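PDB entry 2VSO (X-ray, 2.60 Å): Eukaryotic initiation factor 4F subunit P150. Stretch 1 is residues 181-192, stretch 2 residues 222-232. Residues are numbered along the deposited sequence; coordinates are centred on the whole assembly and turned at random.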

# COMPACT_ATOMS: atom_id res chain seq x y z
N GLY C 181 5.69 -6.85 19.75
CA GLY C 181 6.37 -7.94 19.08
C GLY C 181 7.73 -7.52 18.54
O GLY C 181 8.67 -8.30 18.50
N PHE C 182 7.82 -6.27 18.12
CA PHE C 182 9.08 -5.69 17.66
C PHE C 182 10.02 -5.23 18.78
O PHE C 182 11.22 -5.13 18.57
CB PHE C 182 8.79 -4.54 16.69
CG PHE C 182 8.36 -4.99 15.32
CD1 PHE C 182 7.29 -4.39 14.68
CD2 PHE C 182 9.03 -6.02 14.68
CE1 PHE C 182 6.89 -4.81 13.42
CE2 PHE C 182 8.64 -6.45 13.40
CZ PHE C 182 7.57 -5.85 12.77
N LEU C 183 9.48 -4.95 19.95
CA LEU C 183 10.29 -4.60 21.11
C LEU C 183 10.85 -5.88 21.73
O LEU C 183 12.02 -5.95 22.08
CB LEU C 183 9.44 -3.86 22.14
CG LEU C 183 8.79 -2.56 21.68
CD1 LEU C 183 7.77 -2.09 22.68
CD2 LEU C 183 9.84 -1.50 21.40
N TYR C 184 9.99 -6.87 21.87
CA TYR C 184 10.38 -8.16 22.40
C TYR C 184 11.52 -8.73 21.58
O TYR C 184 12.48 -9.27 22.13
CB TYR C 184 9.17 -9.11 22.38
CG TYR C 184 9.48 -10.55 22.74
CD1 TYR C 184 9.47 -11.55 21.76
CD2 TYR C 184 9.78 -10.92 24.05
CE1 TYR C 184 9.76 -12.88 22.07
CE2 TYR C 184 10.06 -12.25 24.38
CZ TYR C 184 10.06 -13.22 23.38
OH TYR C 184 10.33 -14.53 23.68
N ARG C 185 11.43 -8.60 20.26
CA ARG C 185 12.40 -9.18 19.35
C ARG C 185 13.80 -8.57 19.48
O ARG C 185 14.80 -9.23 19.21
CB ARG C 185 11.91 -9.06 17.92
CG ARG C 185 12.67 -9.93 16.95
CD ARG C 185 13.15 -9.13 15.78
NE ARG C 185 12.23 -9.14 14.66
CZ ARG C 185 12.30 -8.28 13.64
NH1 ARG C 185 13.22 -7.33 13.63
NH2 ARG C 185 11.43 -8.37 12.64
N LEU C 186 13.87 -7.30 19.87
CA LEU C 186 15.14 -6.65 20.14
C LEU C 186 15.54 -6.80 21.60
O LEU C 186 16.51 -6.20 22.04
CB LEU C 186 15.07 -5.16 19.81
CG LEU C 186 14.66 -4.70 18.41
CD1 LEU C 186 14.38 -3.22 18.46
CD2 LEU C 186 15.73 -4.99 17.40
N ASN C 187 14.79 -7.61 22.35
CA ASN C 187 15.07 -7.84 23.76
C ASN C 187 14.95 -6.54 24.59
O ASN C 187 15.73 -6.29 25.51
CB ASN C 187 16.43 -8.50 23.96
CG ASN C 187 16.57 -9.80 23.18
OD1 ASN C 187 15.76 -10.71 23.33
ND2 ASN C 187 17.60 -9.88 22.33
N LEU C 188 13.96 -5.72 24.22
CA LEU C 188 13.61 -4.54 24.97
C LEU C 188 12.38 -4.80 25.86
O LEU C 188 11.87 -3.89 26.52
CB LEU C 188 13.34 -3.36 24.03
CG LEU C 188 14.43 -2.99 23.03
CD1 LEU C 188 14.07 -1.70 22.28
CD2 LEU C 188 15.74 -2.83 23.74
N LEU C 189 11.93 -6.05 25.87
CA LEU C 189 10.85 -6.49 26.75
C LEU C 189 11.07 -7.95 27.11
O LEU C 189 11.68 -8.70 26.36
CB LEU C 189 9.48 -6.35 26.08
CG LEU C 189 8.83 -4.99 25.81
CD1 LEU C 189 7.57 -5.16 24.97
CD2 LEU C 189 8.49 -4.31 27.10
N THR C 190 10.57 -8.34 28.28
CA THR C 190 10.67 -9.71 28.74
C THR C 190 9.46 -10.50 28.25
O THR C 190 8.52 -9.92 27.69
CB THR C 190 10.73 -9.79 30.29
OG1 THR C 190 9.48 -9.37 30.86
CG2 THR C 190 11.85 -8.92 30.83
N GLY C 191 9.50 -11.81 28.45
CA GLY C 191 8.42 -12.68 28.03
C GLY C 191 7.10 -12.41 28.74
O GLY C 191 6.04 -12.66 28.18
N LYS C 192 7.17 -11.89 29.97
CA LYS C 192 5.96 -11.72 30.77
C LYS C 192 4.93 -10.86 30.05
O LYS C 192 3.73 -11.07 30.19
CB LYS C 192 6.27 -11.15 32.16
CG LYS C 192 6.33 -9.62 32.24
CD LYS C 192 6.38 -9.15 33.69
CE LYS C 192 6.55 -7.63 33.79
NZ LYS C 192 6.55 -7.16 35.21
N ASN C 222 4.96 -14.82 13.24
CA ASN C 222 6.05 -14.78 12.28
C ASN C 222 7.22 -13.96 12.77
O ASN C 222 8.38 -14.31 12.55
CB ASN C 222 5.57 -14.32 10.90
CG ASN C 222 5.00 -15.45 10.07
OD1 ASN C 222 5.68 -16.45 9.81
ND2 ASN C 222 3.75 -15.31 9.66
N THR C 223 6.92 -12.87 13.47
CA THR C 223 7.94 -12.00 14.02
C THR C 223 8.68 -12.60 15.23
O THR C 223 9.89 -12.45 15.35
CB THR C 223 7.34 -10.64 14.43
OG1 THR C 223 6.83 -9.98 13.27
CG2 THR C 223 8.39 -9.74 15.10
N VAL C 224 7.96 -13.31 16.08
CA VAL C 224 8.42 -13.55 17.44
C VAL C 224 8.22 -15.00 17.89
O VAL C 224 8.67 -15.39 18.97
CB VAL C 224 7.63 -12.56 18.34
CG1 VAL C 224 6.91 -13.18 19.52
CG2 VAL C 224 8.33 -11.24 18.54
N GLY C 225 7.56 -15.79 17.06
CA GLY C 225 7.21 -17.16 17.39
C GLY C 225 8.37 -18.08 17.73
O GLY C 225 8.32 -18.82 18.71
N GLU C 226 9.43 -18.05 16.93
CA GLU C 226 10.61 -18.86 17.20
C GLU C 226 11.25 -18.49 18.53
O GLU C 226 11.43 -19.34 19.39
CB GLU C 226 11.65 -18.74 16.09
CG GLU C 226 12.82 -19.71 16.29
CD GLU C 226 13.80 -19.75 15.12
OE1 GLU C 226 13.56 -19.08 14.09
OE2 GLU C 226 14.82 -20.47 15.22
N GLN C 227 11.58 -17.21 18.69
CA GLN C 227 12.21 -16.71 19.90
C GLN C 227 11.39 -17.02 21.16
O GLN C 227 11.95 -17.44 22.17
CB GLN C 227 12.44 -15.21 19.77
CG GLN C 227 12.69 -14.50 21.06
CD GLN C 227 12.84 -13.01 20.87
OE1 GLN C 227 12.63 -12.48 19.78
NE2 GLN C 227 13.21 -12.32 21.94
N PHE C 228 10.08 -16.84 21.07
CA PHE C 228 9.17 -17.10 22.18
C PHE C 228 9.12 -18.56 22.57
O PHE C 228 8.73 -18.90 23.69
CB PHE C 228 7.75 -16.66 21.82
CG PHE C 228 6.80 -16.67 22.98
CD1 PHE C 228 7.01 -15.84 24.07
CD2 PHE C 228 5.71 -17.51 22.97
CE1 PHE C 228 6.13 -15.84 25.14
CE2 PHE C 228 4.82 -17.52 24.04
CZ PHE C 228 5.03 -16.69 25.13
N GLU C 229 9.51 -19.43 21.65
CA GLU C 229 9.48 -20.86 21.88
C GLU C 229 10.07 -21.18 23.24
O GLU C 229 9.53 -21.97 24.01
CB GLU C 229 10.26 -21.59 20.79
CG GLU C 229 9.80 -23.00 20.56
CD GLU C 229 8.37 -23.05 20.10
OE1 GLU C 229 8.10 -22.52 19.01
OE2 GLU C 229 7.52 -23.62 20.82
N THR C 230 11.19 -20.52 23.55
CA THR C 230 11.93 -20.79 24.76
C THR C 230 11.97 -19.57 25.68
O THR C 230 12.87 -18.75 25.58
CB THR C 230 13.36 -21.19 24.41
OG1 THR C 230 13.95 -20.16 23.62
CG2 THR C 230 13.36 -22.48 23.62
N ASP C 231 11.00 -19.47 26.58
CA ASP C 231 10.91 -18.29 27.44
C ASP C 231 9.89 -18.54 28.56
O ASP C 231 8.78 -18.97 28.30
CB ASP C 231 10.55 -17.04 26.62
CG ASP C 231 10.91 -15.74 27.33
OD1 ASP C 231 11.36 -15.80 28.49
OD2 ASP C 231 10.74 -14.65 26.74
N SER C 232 10.30 -18.26 29.80
CA SER C 232 9.46 -18.52 30.96
C SER C 232 8.94 -17.23 31.57
O SER C 232 7.77 -17.12 31.92
CB SER C 232 10.24 -19.33 31.99

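The two stretches meet through helical segments that run in broadly the same direction. The axes of helix 181-185 and helix 222-228 approach to 9.2 Å, with an angle of 39° between their N-to-C directions. Two points set the backbone register: the CA atoms of G181 and V224 lie 6.2 Å apart, and those of G191 and D231 are likewise 6.2 Å apart. Beyond the first helix the contact is interrupted: of the linking residues N187 alone comes near, and the chains meet again at G191 and D231. Helix 222-228 is kinked, since the backbone N atoms of E226 and Q227 have no bond to the preceding turn. Together the stretches bury 528 Å², both sides summed.

Y184 is the center of the contact, with 110 Å² covered by the other stretch. Its CA-to-CB bond points toward stretch 2, and chi1 in the t well (172°) lays the ring along that stretch from V224 to D231. At the ring edge, Y184 CD1 packs 3.4 Å from V224 CG2, an apolar contact. Farther out, Y184 CZ lies 4.1 Å from F228 CD1. The phenol then finds a polar partner: Y184 OH donates a hydrogen bond to D231 OD2 at 3.1 Å, so a largely buried ring ends on a carboxylate. Y184 OH also sits 3.5 Å from F228 N, but the angle is too poor for a hydrogen bond.

Q227 covers one face of the same ring. Its extended side chain (chi1 162°, chi2 -177°, both t) brings the amide across the ring, with Q227 CD 3.3 Å from Y184 CE1. From there Q227 NE2 donates to the backbone carbonyl Y184 O at 3.1 Å, with an N-H...O angle of 149°. Y184 O also accepts from N187 N at 2.9 Å, so one carbonyl oxygen serves two donors, one from the local turn and one from the opposing stretch. The other end of the amide rests against R185, with Q227 OE1 3.3 Å from R185 CA.

At the N-terminal side, the CA-to-CB bond of T223 points toward stretch 1, and its methyl makes the contacts. T223 CG2 lies 3.7 Å from F182 CE2 and 3.9 Å from R185 NE; although the CA-to-CB bond of F182 points away, its ring end comes back to make this contact. V224 CG2 is tightly placed, 3.0 Å from G181 O.

G191 allows the close approach at the far end. G191 CA is 3.3 Å from D231 OD2, and an ideally placed CB on G191 would be 2.5 Å from D231 OD2, a clash.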